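PDB 2G9Z: thiamine pyrophosphokinase from Candida albicans, which catalyses the transfer of a pyrophosphate group from ATP to thiamine, making the cofactor thiamine pyrophosphate. Local coordinates for the interface of chains A and B. Sequence-based numbering; all coordinates share one arbitrary frame. Chains: chain A/B, thiamine pyrophosphokinase.

Contact 1: the interface of chains A and B. Residues chain A 225, 228-229, 283-285; chain B 306-309, 311.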
ATOM      1  N   ASN A 225      -7.128  -6.702  -1.868  1.00 12.92           N
ATOM      2  CA  ASN A 225      -8.465  -7.233  -1.651  1.00 14.68           C
ATOM      3  C   ASN A 225      -8.692  -8.432  -2.576  1.00 16.05           C
ATOM      4  O   ASN A 225      -9.146  -9.488  -2.139  1.00 15.89           O
ATOM      5  CB  ASN A 225      -9.516  -6.147  -1.907  1.00 14.40           C
ATOM      6  CG  ASN A 225     -10.927  -6.618  -1.607  1.00 16.06           C
ATOM      7  OD1 ASN A 225     -11.158  -7.345  -0.645  1.00 18.64           O
ATOM      8  ND2 ASN A 225     -11.884  -6.188  -2.426  1.00 14.21           N
ATOM      9  N   TYR A 228      -6.830 -11.714  -1.592  1.00 14.61           N
ATOM     10  CA  TYR A 228      -7.546 -12.484  -0.575  1.00 16.24           C
ATOM     11  C   TYR A 228      -8.779 -13.184  -1.147  1.00 16.52           C
ATOM     12  O   TYR A 228      -9.059 -14.338  -0.815  1.00 19.04           O
ATOM     13  CB  TYR A 228      -7.996 -11.569   0.567  1.00 13.55           C
ATOM     14  CG  TYR A 228      -6.935 -11.230   1.592  1.00 13.97           C
ATOM     15  CD1 TYR A 228      -6.530 -12.168   2.547  1.00 14.34           C
ATOM     16  CD2 TYR A 228      -6.381  -9.955   1.649  1.00 14.98           C
ATOM     17  CE1 TYR A 228      -5.605 -11.833   3.541  1.00 14.35           C
ATOM     18  CE2 TYR A 228      -5.454  -9.609   2.634  1.00 14.01           C
ATOM     19  CZ  TYR A 228      -5.076 -10.552   3.577  1.00 13.25           C
ATOM     20  OH  TYR A 228      -4.199 -10.200   4.569  1.00 12.17           O
ATOM     21  N   ILE A 229      -9.525 -12.471  -1.983  1.00 17.01           N
ATOM     22  CA  ILE A 229     -10.731 -13.020  -2.595  1.00 17.63           C
ATOM     23  C   ILE A 229     -10.391 -14.170  -3.532  1.00 19.37           C
ATOM     24  O   ILE A 229     -11.041 -15.217  -3.502  1.00 19.46           O
ATOM     25  CB  ILE A 229     -11.513 -11.926  -3.381  1.00 17.14           C
ATOM     26  CG1 ILE A 229     -12.161 -10.943  -2.398  1.00 16.29           C
ATOM     27  CG2 ILE A 229     -12.575 -12.567  -4.272  1.00 19.04           C
ATOM     28  CD1 ILE A 229     -12.848  -9.751  -3.067  1.00 15.86           C
ATOM     29  N   LEU A 283      -4.313  -7.821   6.472  1.00 17.58           N
ATOM     30  CA  LEU A 283      -5.181  -6.910   5.739  1.00 18.26           C
ATOM     31  C   LEU A 283      -6.578  -7.432   5.394  1.00 20.85           C
ATOM     32  O   LEU A 283      -7.304  -6.786   4.639  1.00 25.73           O
ATOM     33  CB  LEU A 283      -4.459  -6.462   4.464  1.00 16.04           C
ATOM     34  CG  LEU A 283      -3.186  -5.655   4.753  1.00 16.93           C
ATOM     35  CD1 LEU A 283      -2.334  -5.495   3.504  1.00 17.39           C
ATOM     36  CD2 LEU A 283      -3.588  -4.301   5.315  1.00 17.91           C
ATOM     37  N   SER A 284      -6.966  -8.579   5.942  1.00 20.81           N
ATOM     38  CA  SER A 284      -8.292  -9.132   5.652  1.00 22.53           C
ATOM     39  C   SER A 284      -9.321  -8.777   6.725  1.00 24.63           C
ATOM     40  O   SER A 284      -9.011  -8.090   7.693  1.00 25.86           O
ATOM     41  CB  SER A 284      -8.220 -10.654   5.533  1.00 21.25           C
ATOM     42  OG  SER A 284      -8.099 -11.247   6.812  1.00 22.49           O
ATOM     43  N   ASN A 285     -10.544  -9.271   6.548  1.00 27.61           N
ATOM     44  CA  ASN A 285     -11.630  -9.014   7.484  1.00 33.25           C
ATOM     45  C   ASN A 285     -11.686 -10.089   8.570  1.00 35.35           C
ATOM     46  O   ASN A 285     -12.663 -10.188   9.312  1.00 37.42           O
ATOM     47  CB  ASN A 285     -12.966  -8.954   6.729  1.00 33.80           C
ATOM     48  CG  ASN A 285     -13.394 -10.306   6.190  1.00 36.31           C
ATOM     49  OD1 ASN A 285     -12.566 -11.185   5.952  1.00 37.29           O
ATOM     50  ND2 ASN A 285     -14.695 -10.470   5.976  1.00 38.06           N
TER
ATOM     51  N   GLU B 306     -15.622  -3.912   3.202  1.00 16.55           N
ATOM     52  CA  GLU B 306     -14.650  -4.649   4.002  1.00 18.44           C
ATOM     53  C   GLU B 306     -13.696  -5.394   3.087  1.00 16.46           C
ATOM     54  O   GLU B 306     -14.028  -5.667   1.938  1.00 16.33           O
ATOM     55  CB  GLU B 306     -15.360  -5.656   4.916  1.00 19.61           C
ATOM     56  CG  GLU B 306     -15.938  -6.875   4.198  1.00 24.19           C
ATOM     57  CD  GLU B 306     -16.726  -7.787   5.138  1.00 30.05           C
ATOM     58  OE1 GLU B 306     -16.249  -8.052   6.262  1.00 33.58           O
ATOM     59  OE2 GLU B 306     -17.817  -8.244   4.750  1.00 32.79           O
ATOM     60  N   MET B 307     -12.507  -5.708   3.589  1.00 16.94           N
ATOM     61  CA  MET B 307     -11.546  -6.465   2.800  1.00 17.93           C
ATOM     62  C   MET B 307     -12.170  -7.849   2.690  1.00 20.06           C
ATOM     63  O   MET B 307     -12.864  -8.287   3.607  1.00 19.89           O
ATOM     64  CB  MET B 307     -10.189  -6.518   3.502  1.00 16.92           C
ATOM     65  CG  MET B 307      -9.473  -5.178   3.542  1.00 13.82           C
ATOM     66  SD  MET B 307      -9.239  -4.439   1.891  1.00 18.36           S
ATOM     67  CE  MET B 307      -7.762  -5.289   1.328  1.00 18.87           C
ATOM     68  N   LEU B 308     -11.928  -8.518   1.568  1.00 22.05           N
ATOM     69  CA  LEU B 308     -12.515  -9.826   1.278  1.00 24.37           C
ATOM     70  C   LEU B 308     -13.971  -9.615   0.897  1.00 23.45           C
ATOM     71  O   LEU B 308     -14.766 -10.552   0.881  1.00 24.84           O
ATOM     72  CB  LEU B 308     -12.434 -10.787   2.469  1.00 25.07           C
ATOM     73  CG  LEU B 308     -11.177 -11.650   2.437  1.00 26.99           C
ATOM     74  CD1 LEU B 308     -10.027 -10.812   2.942  1.00 27.47           C
ATOM     75  CD2 LEU B 308     -11.346 -12.907   3.281  1.00 25.42           C
ATOM     76  N   GLY B 309     -14.307  -8.369   0.594  1.00 22.48           N
ATOM     77  CA  GLY B 309     -15.659  -8.025   0.198  1.00 20.99           C
ATOM     78  C   GLY B 309     -15.594  -6.897  -0.814  1.00 19.81           C
ATOM     79  O   GLY B 309     -14.666  -6.837  -1.618  1.00 19.86           O
ATOM     80  N   VAL B 311     -14.981  -3.087  -2.000  1.00 16.43           N
ATOM     81  CA  VAL B 311     -14.177  -1.927  -1.643  1.00 15.69           C
ATOM     82  C   VAL B 311     -14.341  -0.894  -2.745  1.00 14.05           C
ATOM     83  O   VAL B 311     -14.193  -1.204  -3.924  1.00 14.10           O
ATOM     84  CB  VAL B 311     -12.676  -2.285  -1.525  1.00 16.18           C
ATOM     85  CG1 VAL B 311     -11.845  -1.008  -1.375  1.00 15.91           C
ATOM     86  CG2 VAL B 311     -12.451  -3.192  -0.322  1.00 14.78           C
TER

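Contact 2: the interface of chains A and B. Residues chain A 213-214, 220, 224, 246, 248, 281, 283, 332; chain B 214, 217.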
ATOM      1  N   ILE A 213       1.084  -2.552  -7.210  1.00 27.31           N
ATOM      2  CA  ILE A 213       1.357  -2.010  -5.887  1.00 25.73           C
ATOM      3  C   ILE A 213       2.240  -0.775  -6.024  1.00 24.38           C
ATOM      4  O   ILE A 213       3.009  -0.662  -6.977  1.00 25.07           O
ATOM      5  CB  ILE A 213       2.114  -3.050  -5.013  1.00 26.81           C
ATOM      6  CG1 ILE A 213       1.330  -4.363  -4.958  1.00 26.35           C
ATOM      7  CG2 ILE A 213       2.354  -2.490  -3.616  1.00 24.47           C
ATOM      8  CD1 ILE A 213      -0.032  -4.257  -4.286  1.00 28.92           C
ATOM      9  N   GLY A 214       2.117   0.155  -5.081  1.00 24.11           N
ATOM     10  CA  GLY A 214       2.952   1.342  -5.103  1.00 25.43           C
ATOM     11  C   GLY A 214       2.449   2.571  -5.833  1.00 26.54           C
ATOM     12  O   GLY A 214       3.039   3.644  -5.704  1.00 28.78           O
ATOM     13  N   THR A 220      -3.769  -0.108  -4.942  1.00 13.94           N
ATOM     14  CA  THR A 220      -2.965  -1.009  -4.138  1.00 14.66           C
ATOM     15  C   THR A 220      -3.883  -1.821  -3.236  1.00 14.14           C
ATOM     16  O   THR A 220      -3.772  -3.041  -3.162  1.00 14.27           O
ATOM     17  CB  THR A 220      -1.966  -0.224  -3.269  1.00 12.32           C
ATOM     18  OG1 THR A 220      -0.985   0.378  -4.119  1.00 14.22           O
ATOM     19  CG2 THR A 220      -1.280  -1.146  -2.258  1.00 15.12           C
ATOM     20  N   ILE A 224      -4.831  -5.980  -3.186  1.00 14.95           N
ATOM     21  CA  ILE A 224      -4.702  -6.838  -2.017  1.00 13.83           C
ATOM     22  C   ILE A 224      -6.062  -7.487  -1.760  1.00 14.28           C
ATOM     23  O   ILE A 224      -6.146  -8.681  -1.487  1.00 13.69           O
ATOM     24  CB  ILE A 224      -4.250  -6.023  -0.776  1.00 15.50           C
ATOM     25  CG1 ILE A 224      -2.822  -5.502  -0.995  1.00 14.98           C
ATOM     26  CG2 ILE A 224      -4.334  -6.883   0.492  1.00 15.22           C
ATOM     27  CD1 ILE A 224      -1.774  -6.590  -1.235  1.00 15.05           C
ATOM     28  N   ASP A 246       9.700  -5.122  -3.522  1.00 25.69           N
ATOM     29  CA  ASP A 246       9.506  -6.460  -2.995  1.00 24.78           C
ATOM     30  C   ASP A 246       8.592  -7.377  -3.798  1.00 22.48           C
ATOM     31  O   ASP A 246       8.151  -7.052  -4.898  1.00 21.00           O
ATOM     32  CB  ASP A 246       8.933  -6.325  -1.581  1.00 27.77           C
ATOM     33  CG  ASP A 246       7.783  -5.320  -1.513  1.00 29.66           C
ATOM     34  OD1 ASP A 246       6.898  -5.370  -2.392  1.00 32.45           O
ATOM     35  OD2 ASP A 246       7.754  -4.481  -0.583  1.00 27.86           O
ATOM     36  N   ILE A 248       5.137  -9.748  -3.077  1.00 16.57           N
ATOM     37  CA  ILE A 248       4.037  -9.861  -2.133  1.00 15.91           C
ATOM     38  C   ILE A 248       3.174 -11.057  -2.493  1.00 16.39           C
ATOM     39  O   ILE A 248       2.814 -11.252  -3.655  1.00 13.75           O
ATOM     40  CB  ILE A 248       3.200  -8.566  -2.168  1.00 16.30           C
ATOM     41  CG1 ILE A 248       4.131  -7.374  -1.923  1.00 14.09           C
ATOM     42  CG2 ILE A 248       2.075  -8.620  -1.139  1.00 15.71           C
ATOM     43  CD1 ILE A 248       3.483  -6.021  -2.126  1.00 17.61           C
ATOM     44  N   LEU A 281       1.326  -8.949   6.974  1.00 15.48           N
ATOM     45  CA  LEU A 281       0.282  -7.935   7.026  1.00 15.30           C
ATOM     46  C   LEU A 281      -1.149  -8.453   7.066  1.00 12.85           C
ATOM     47  O   LEU A 281      -1.661  -8.981   6.083  1.00 12.24           O
ATOM     48  CB  LEU A 281       0.502  -7.004   5.830  1.00 16.12           C
ATOM     49  CG  LEU A 281       2.020  -6.894   5.594  1.00 17.92           C
ATOM     50  CD1 LEU A 281       2.320  -6.274   4.253  1.00 20.99           C
ATOM     51  CD2 LEU A 281       2.663  -6.104   6.730  1.00 17.95           C
ATOM     52  N   LEU A 283      -4.313  -7.821   6.472  1.00 17.58           N
ATOM     53  CA  LEU A 283      -5.181  -6.910   5.739  1.00 18.26           C
ATOM     54  C   LEU A 283      -6.578  -7.432   5.394  1.00 20.85           C
ATOM     55  O   LEU A 283      -7.304  -6.786   4.639  1.00 25.73           O
ATOM     56  CB  LEU A 283      -4.459  -6.462   4.464  1.00 16.04           C
ATOM     57  CG  LEU A 283      -3.186  -5.655   4.753  1.00 16.93           C
ATOM     58  CD1 LEU A 283      -2.334  -5.495   3.504  1.00 17.39           C
ATOM     59  CD2 LEU A 283      -3.588  -4.301   5.315  1.00 17.91           C
ATOM     60  N   VAL A 332      -1.175 -11.736   4.330  1.00 11.30           N
ATOM     61  CA  VAL A 332      -0.224 -11.266   3.337  1.00 13.28           C
ATOM     62  C   VAL A 332       1.200 -11.191   3.873  1.00 13.66           C
ATOM     63  O   VAL A 332       1.423 -10.812   5.019  1.00 13.91           O
ATOM     64  CB  VAL A 332      -0.603  -9.849   2.844  1.00 13.79           C
ATOM     65  CG1 VAL A 332       0.525  -9.260   2.010  1.00 12.94           C
ATOM     66  CG2 VAL A 332      -1.894  -9.907   2.041  1.00 15.78           C
TER
ATOM     67  N   GLY B 214       3.958   3.792  -0.629  1.00 25.34           N
ATOM     68  CA  GLY B 214       4.547   3.527  -1.930  1.00 25.20           C
ATOM     69  C   GLY B 214       5.882   2.813  -1.978  1.00 25.99           C
ATOM     70  O   GLY B 214       6.296   2.357  -3.043  1.00 27.96           O
ATOM     71  N   PHE B 217       6.287  -2.469   1.063  1.00 15.44           N
ATOM     72  CA  PHE B 217       4.907  -2.685   1.463  1.00 14.72           C
ATOM     73  C   PHE B 217       4.633  -2.803   2.960  1.00 14.44           C
ATOM     74  O   PHE B 217       3.632  -2.274   3.446  1.00 14.13           O
ATOM     75  CB  PHE B 217       4.329  -3.902   0.737  1.00 15.34           C
ATOM     76  CG  PHE B 217       2.830  -3.930   0.733  1.00 16.85           C
ATOM     77  CD1 PHE B 217       2.109  -2.872   0.184  1.00 18.59           C
ATOM     78  CD2 PHE B 217       2.136  -4.995   1.293  1.00 18.03           C
ATOM     79  CE1 PHE B 217       0.718  -2.876   0.193  1.00 19.06           C
ATOM     80  CE2 PHE B 217       0.747  -5.006   1.308  1.00 19.24           C
ATOM     81  CZ  PHE B 217       0.038  -3.943   0.755  1.00 18.10           C
TER

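Contact 1: the interface of chains A and B
B:Leu308 pushes its side chain between A:Tyr228, A:Ser284 and A:Asn285 at the apolar centre of this patch of the homodimer interface. Its branch carbon CG lies 3.7 Å from CB of A:Tyr228, and its methyl CD1 points on into the corner between A:Tyr228 and A:Ser284. The contacts of CD1 are so short that its exact placement is doubtful. The other methyl, CD2, turns toward the amide oxygen of A:Asn285, whose side chain runs at about a right angle to that of the leucine. A:Ile229 packs its CG1 3.9 Å from CA of B:Leu308, on the backbone rather than the side chain. B:Met307 also reaches into chain A, but toward the start of the A:Asn225 side chain. Its chain is bent at chi2 and chi3, which brings the terminal methyl CE to 3.6 Å from CA of A:Asn225. Behind the first shell, the phenol oxygen OH of A:Tyr228 accepts a bond from the backbone N of A:Leu283 at 3.0 Å. This ties the loop 283-285 to helix 217-233. A:Ser284 rests its CB over one face of the same ring, toward the rim.

Further out, the amide of A:Asn225 grips the chain B backbone at two points. With CG anti to the backbone N (chi1 -176°), the amide reaches away from helix 217-233 to that backbone. OD1 accepts from N of B:Leu308 at 2.6 Å, with the donor nearly along the C=O axis. ND2 donates almost straight to O of B:Gly309 at 3.0 Å, in its own amide plane. Two bonds thus fix the rotation of the amide. At the rim, ND2 of A:Asn285 reaches OE1 of the B:Glu306 carboxylate at 2.9 Å. It meets that oxygen from above the carboxylate plane, and the two planes stand 82° apart. The patch clamps the chain B loop before the thiamine-binding strands 312-313 and 315-316, and may steady that pocket while joining the subunits.

Contact 2: the interface of chains A and B
The N-terminal end of helix 217-233 of chain B meets chain A at strands 246-251 and 277-281, the loops at 213-214 and 283, and the same helix, 217-233. B:Phe217 belongs to the GGRFD sequence of the thiamine pyrophosphokinase catalytic domain, which also carries B:Arg216, a residue that lines the ligand pocket. Its CG is anti to the backbone N (chi1 -161°), which sends the ring into an apolar pocket of chain A. A:Ile248 sets its methyl CD1 over one face, 3.6 Å from the ring atom CG. On the same side of the plane, A:Ile213 brings CG2 in past the rim at CD1, its side chain at about a right angle to that of the phenylalanine. A:Leu281 crosses obliquely at the CD2 rim, on the other side of the plane from A:Ile248. Its CD1 sits 3.2 Å from CD2 of the ring, a tight fit. The far end of the ring is met tip to tip. A:Thr220 places CG2 3.6 Å from CE1, A:Ile224 places CG1 3.7 Å from CZ, and A:Leu283 adds its CD1 at CE2.

The backbone N of B:Phe217 donates to the carboxylate oxygen OD2 of A:Asp246 at 3.0 Å. The bond is nearly straight, 173° at the hydrogen. The acid's negative charge may be favoured at this helix start. Away from this bond, the two Gly214 residues of the dimer approach each other, CA of A:Gly214 lying 4.1 Å from O of B:Gly214.

The C-alpha centres of contact 1 and contact 2 are about 13 Å apart. They share A:Leu283, which offers its backbone side to contact 1 and its methyl end to contact 2. Helix 217-233 of chain A also serves both, with its first turns at contact 2 and later turns at contact 1. Chain B therefore holds chain A through two separate segments, a loop and a helix start. The two-fold symmetry repeats both contacts with the chains exchanged. Such a two-point, reciprocal arrangement suits the dimer expected of this family, and could couple the thiamine-binding and catalytic regions of the two subunits.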